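Local coordinates for NYN domain-containing protein (Vibrio parahaemolyticus, PDB 2QIP) that is of unknown function but carries a NYN domain of the PIN clan and may therefore act as a ribonuclease, at residues 18-21 and 22-26; 37-40 and 41-45. All coordinates share one frame; numbering follows the deposited sequence.

Contact 1: residues 18-21 and 22-26; sequences VQNV and YYTCR
Asn20 and Thr24, one turn apart in helix 18-29, are joined through backbone, side chain and water. The carbonyl oxygen of Asn20 takes two bonds from Thr24. Thr24 N makes the ordinary helical bond, and Thr24 OG1 donates to Asn20 O at 2.7 Å. The two donors reach that oxygen from opposite faces of the carbonyl plane. Thr24 OG1 lies between its own backbone N and carbonyl carbon (chi1 58°), which folds the hydroxyl back onto the preceding turn. A threonine hydroxyl bonded back to the carbonyl four residues earlier is a familiar feature of helices; here it lies in the first turns. A water then donates both to Thr24 OG1, at 2.8 Å, and to Asn20 OD1, at 3.1 Å, bridging two side-chain oxygens that stand 3.9 Å apart. Asn20 OD1 thus has two donors, this water and the backbone N of Gly117.

The remaining backbone bonds follow the i to i+4 pattern, from Tyr22 N to Val18 O, Tyr23 N to Gln19 O and Cys25 N to Val21 O.

Among van der Waals contacts, Gln19 and Tyr23 run side by side. The Gln19 chain bends at chi2 (-68°) and brings NE2 within 3.4 Å of Tyr23 CE2, with amide and ring planes 86° apart, almost perpendicular. Val21 CG1 meets Cys25 SG loosely, at 4.2 Å.

The helix starts directly after strand 10-17 of the parallel sheet. Val18 and Val21 pack on Tyr35 of helix 35-42, Val18 also shares a backbone bond with Tyr54 of strand 46-55, and Asn20 faces the loop that follows strand 111-115.

Contact 2: residues 37-40 and 41-45; sequences QFWY and VATQE
Val41 meets Gln37 and Tyr40 in the last turn of helix 35-42. Val41 N bonds to Gln37 O at 3.0 Å, while the methyl Val41 CG2 lies 3.8 Å from Tyr40 CD2. Ala42 comes next, bonded through its N to Phe38 O. Ala42 CB sits over one face of the Phe38 ring, 4.1 Å from the centroid and offset toward the rim, a CH-pi contact.

Thr43 makes two bonds to Trp39 O. The one from Thr43 N is rather bent, and the other, from Thr43 OG1 to Trp39 O at 2.7 Å, arrives on the opposite face of the carbonyl plane. A chi1 of 69° turns OG1 back toward the helix and leaves CG2 over the Trp39 indole. Thr43 CG2 stands 3.8 Å from the centroid of the five-membered ring of Trp39 and only 10° off its normal. Beyond it, the extended Gln44 side chain carries Gln44 NE2 over one face of the Tyr40 ring, 3.5 Å from Tyr40 CE1, with amide and ring planes 65° apart.

Each of the three aromatic rings thus receives a group four residues later, two of them methyls and one an amide nitrogen. Thr43 is amphipathic here: its hydroxyl supplies a second donor to a carbonyl near the helix end, and its methyl lies on the Trp39 indole, while the side chain also touches Ile14 and Val48.

Overall arrangement
Contacts 1 and 2 lie in series within the NYN domain, on the consecutive helices 18-29 and 35-42 that link strand 10-17 to strand 46-55. Their centres are about 19 Å apart and their nearest atoms about 8 Å, so they do not touch. The strands they connect are neighbours in the six-stranded parallel sheet, so the two helices form the beta-alpha-beta crossover between them. Contact 1 opens this connection and contact 2 closes it, with Phe38, Trp39 and Thr43 covering the sheet. Together the two helices carry the chain out of one strand and back to the start of the strand alongside it.

Contact 1: residues 18-21 and 22-26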
loop_
_atom_site.group_PDB
_atom_site.type_symbol
_atom_site.label_atom_id
_atom_site.label_comp_id
_atom_site.label_asym_id
_atom_site.label_seq_id
_atom_site.Cartn_x
_atom_site.Cartn_y
_atom_site.Cartn_z
ATOM N N VAL A 18 -1.959 -2.144 13.791
ATOM C CA VAL A 18 -1.556 -2.268 15.197
ATOM C C VAL A 18 -0.324 -1.426 15.505
ATOM O O VAL A 18 -0.275 -0.793 16.554
ATOM C CB VAL A 18 -1.322 -3.764 15.573
ATOM C CG1 VAL A 18 -0.657 -3.912 16.947
ATOM C CG2 VAL A 18 -2.646 -4.552 15.514
ATOM N N GLN A 19 0.638 -1.383 14.586
ATOM C CA GLN A 19 1.860 -0.585 14.840
ATOM C C GLN A 19 1.533 0.915 14.946
ATOM O O GLN A 19 2.047 1.610 15.828
ATOM C CB GLN A 19 2.908 -0.817 13.743
ATOM C CG GLN A 19 3.538 -2.207 13.766
ATOM C CD GLN A 19 4.424 -2.448 14.996
ATOM O OE1 GLN A 19 3.974 -3.012 15.997
ATOM N NE2 GLN A 19 5.689 -2.018 14.918
ATOM N N ASN A 20 0.683 1.410 14.051
ATOM C CA ASN A 20 0.298 2.823 14.100
ATOM C C ASN A 20 -0.437 3.172 15.400
ATOM O O ASN A 20 -0.119 4.178 16.052
ATOM C CB ASN A 20 -0.524 3.225 12.877
ATOM C CG ASN A 20 -0.986 4.667 12.934
ATOM O OD1 ASN A 20 -2.035 4.972 13.500
ATOM N ND2 ASN A 20 -0.219 5.564 12.326
ATOM N N VAL A 21 -1.383 2.318 15.795
ATOM C CA VAL A 21 -2.107 2.505 17.048
ATOM C C VAL A 21 -1.139 2.522 18.226
ATOM O O VAL A 21 -1.225 3.398 19.075
ATOM C CB VAL A 21 -3.175 1.409 17.217
ATOM C CG1 VAL A 21 -3.806 1.476 18.593
ATOM C CG2 VAL A 21 -4.242 1.583 16.146
ATOM N N TYR A 22 -0.204 1.578 18.234
ATOM C CA TYR A 22 0.728 1.468 19.342
ATOM C C TYR A 22 1.558 2.742 19.463
ATOM O O TYR A 22 1.591 3.372 20.521
ATOM C CB TYR A 22 1.644 0.239 19.190
ATOM C CG TYR A 22 2.681 0.208 20.291
ATOM C CD1 TYR A 22 2.339 -0.199 21.585
ATOM C CD2 TYR A 22 3.985 0.635 20.045
ATOM C CE1 TYR A 22 3.303 -0.198 22.621
ATOM C CE2 TYR A 22 4.949 0.650 21.068
ATOM C CZ TYR A 22 4.590 0.231 22.339
ATOM O OH TYR A 22 5.526 0.225 23.366
ATOM N N TYR A 23 2.222 3.114 18.379
ATOM C CA TYR A 23 3.141 4.248 18.442
ATOM C C TYR A 23 2.433 5.574 18.659
ATOM O O TYR A 23 2.921 6.425 19.414
ATOM C CB TYR A 23 4.062 4.275 17.223
ATOM C CG TYR A 23 5.058 3.134 17.256
ATOM C CD1 TYR A 23 6.022 3.051 18.271
ATOM C CD2 TYR A 23 5.015 2.123 16.302
ATOM C CE1 TYR A 23 6.932 1.989 18.320
ATOM C CE2 TYR A 23 5.919 1.056 16.336
ATOM C CZ TYR A 23 6.873 1.000 17.351
ATOM O OH TYR A 23 7.765 -0.047 17.384
ATOM N N THR A 24 1.280 5.768 18.019
ATOM C CA THR A 24 0.565 7.025 18.220
ATOM C C THR A 24 -0.015 7.134 19.625
ATOM O O THR A 24 -0.004 8.223 20.201
ATOM C CB THR A 24 -0.548 7.274 17.148
ATOM O OG1 THR A 24 -1.486 6.181 17.170
ATOM C CG2 THR A 24 0.070 7.420 15.770
ATOM N N CYS A 25 -0.510 6.029 20.188
ATOM C CA CYS A 25 -0.997 6.079 21.567
ATOM C C CYS A 25 0.150 6.298 22.557
ATOM O O CYS A 25 -0.017 7.030 23.527
ATOM C CB CYS A 25 -1.797 4.829 21.934
ATOM S SG CYS A 25 -3.461 4.801 21.217
ATOM N N ARG A 26 1.302 5.683 22.300
ATOM C CA ARG A 26 2.489 5.922 23.149
ATOM C C ARG A 26 2.942 7.385 23.080
ATOM O O ARG A 26 3.245 8.002 24.116
ATOM C CB ARG A 26 3.639 4.982 22.777
ATOM C CG ARG A 26 3.443 3.479 23.057
ATOM C CD ARG A 26 2.787 3.135 24.397
ATOM N NE ARG A 26 3.580 3.555 25.546
ATOM C CZ ARG A 26 3.226 3.374 26.816
ATOM N NH1 ARG A 26 4.027 3.809 27.785
ATOM N NH2 ARG A 26 2.083 2.763 27.124
HETATM O O HOH W 1 -3.660 6.770 15.456
#

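Contact 2: residues 37-40 and 41-45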
loop_
_atom_site.group_PDB
_atom_site.type_symbol
_atom_site.label_atom_id
_atom_site.label_comp_id
_atom_site.label_asym_id
_atom_site.label_seq_id
_atom_site.Cartn_x
_atom_site.Cartn_y
_atom_site.Cartn_z
ATOM N N GLN A 37 -12.607 -2.309 24.551
ATOM C CA GLN A 37 -13.531 -1.173 24.451
ATOM C C GLN A 37 -13.798 -0.852 22.986
ATOM O O GLN A 37 -14.936 -0.598 22.604
ATOM C CB GLN A 37 -12.954 0.068 25.164
ATOM C CG GLN A 37 -13.979 1.190 25.399
ATOM C CD GLN A 37 -15.053 0.775 26.398
ATOM O OE1 GLN A 37 -14.910 -0.238 27.103
ATOM N NE2 GLN A 37 -16.119 1.560 26.487
ATOM N N PHE A 38 -12.731 -0.824 22.187
ATOM C CA PHE A 38 -12.909 -0.576 20.765
ATOM C C PHE A 38 -13.853 -1.613 20.137
ATOM O O PHE A 38 -14.777 -1.246 19.415
ATOM C CB PHE A 38 -11.566 -0.547 20.018
ATOM C CG PHE A 38 -11.741 -0.601 18.525
ATOM C CD1 PHE A 38 -12.125 0.538 17.824
ATOM C CD2 PHE A 38 -11.557 -1.791 17.842
ATOM C CE1 PHE A 38 -12.332 0.496 16.456
ATOM C CE2 PHE A 38 -11.781 -1.852 16.463
ATOM C CZ PHE A 38 -12.171 -0.705 15.776
ATOM N N TRP A 39 -13.604 -2.909 20.367
ATOM C CA TRP A 39 -14.482 -3.941 19.769
ATOM C C TRP A 39 -15.919 -3.734 20.212
ATOM O O TRP A 39 -16.867 -3.766 19.401
ATOM C CB TRP A 39 -14.011 -5.344 20.171
ATOM C CG TRP A 39 -14.793 -6.419 19.520
ATOM C CD1 TRP A 39 -16.004 -6.921 19.924
ATOM C CD2 TRP A 39 -14.443 -7.132 18.328
ATOM N NE1 TRP A 39 -16.429 -7.891 19.051
ATOM C CE2 TRP A 39 -15.487 -8.045 18.066
ATOM C CE3 TRP A 39 -13.343 -7.090 17.460
ATOM C CZ2 TRP A 39 -15.462 -8.906 16.966
ATOM C CZ3 TRP A 39 -13.324 -7.949 16.370
ATOM C CH2 TRP A 39 -14.376 -8.844 16.136
ATOM N N TYR A 40 -16.084 -3.535 21.519
ATOM C CA TYR A 40 -17.406 -3.333 22.081
ATOM C C TYR A 40 -18.173 -2.208 21.371
ATOM O O TYR A 40 -19.315 -2.394 20.961
ATOM C CB TYR A 40 -17.257 -3.043 23.585
ATOM C CG TYR A 40 -18.414 -2.327 24.263
ATOM C CD1 TYR A 40 -19.726 -2.802 24.185
ATOM C CD2 TYR A 40 -18.167 -1.180 25.019
ATOM C CE1 TYR A 40 -20.773 -2.128 24.820
ATOM C CE2 TYR A 40 -19.194 -0.520 25.670
ATOM C CZ TYR A 40 -20.490 -0.984 25.547
ATOM O OH TYR A 40 -21.502 -0.321 26.198
ATOM N N VAL A 41 -17.551 -1.044 21.242
ATOM C CA VAL A 41 -18.221 0.099 20.660
ATOM C C VAL A 41 -18.409 -0.060 19.150
ATOM O O VAL A 41 -19.528 0.142 18.629
ATOM C CB VAL A 41 -17.474 1.396 20.992
ATOM C CG1 VAL A 41 -18.132 2.561 20.298
ATOM C CG2 VAL A 41 -17.481 1.609 22.492
ATOM N N ALA A 42 -17.338 -0.431 18.443
ATOM C CA ALA A 42 -17.380 -0.427 16.985
ATOM C C ALA A 42 -18.356 -1.451 16.423
ATOM O O ALA A 42 -18.907 -1.262 15.337
ATOM C CB ALA A 42 -16.013 -0.647 16.416
ATOM N N THR A 43 -18.566 -2.541 17.161
ATOM C CA THR A 43 -19.412 -3.638 16.665
ATOM C C THR A 43 -20.868 -3.589 17.130
ATOM O O THR A 43 -21.638 -4.477 16.756
ATOM C CB THR A 43 -18.820 -5.033 16.978
ATOM O OG1 THR A 43 -18.867 -5.289 18.389
ATOM C CG2 THR A 43 -17.397 -5.154 16.459
ATOM N N GLN A 44 -21.246 -2.582 17.927
ATOM C CA GLN A 44 -22.624 -2.504 18.453
ATOM C C GLN A 44 -23.606 -2.480 17.301
ATOM O O GLN A 44 -23.546 -1.574 16.482
ATOM C CB GLN A 44 -22.838 -1.209 19.240
ATOM C CG GLN A 44 -22.093 -1.118 20.566
ATOM C CD GLN A 44 -22.314 0.200 21.299
ATOM O OE1 GLN A 44 -22.946 1.125 20.782
ATOM N NE2 GLN A 44 -21.753 0.310 22.506
ATOM N N GLU A 45 -24.518 -3.462 17.269
ATOM C CA GLU A 45 -25.574 -3.534 16.244
ATOM C C GLU A 45 -25.032 -3.760 14.834
ATOM O O GLU A 45 -25.707 -3.440 13.846
ATOM C CB GLU A 45 -26.468 -2.283 16.267
ATOM C CG GLU A 45 -27.102 -1.999 17.626
ATOM C CD GLU A 45 -27.939 -0.724 17.674
ATOM O OE1 GLU A 45 -27.738 0.200 16.855
ATOM O OE2 GLU A 45 -28.802 -0.642 18.569
#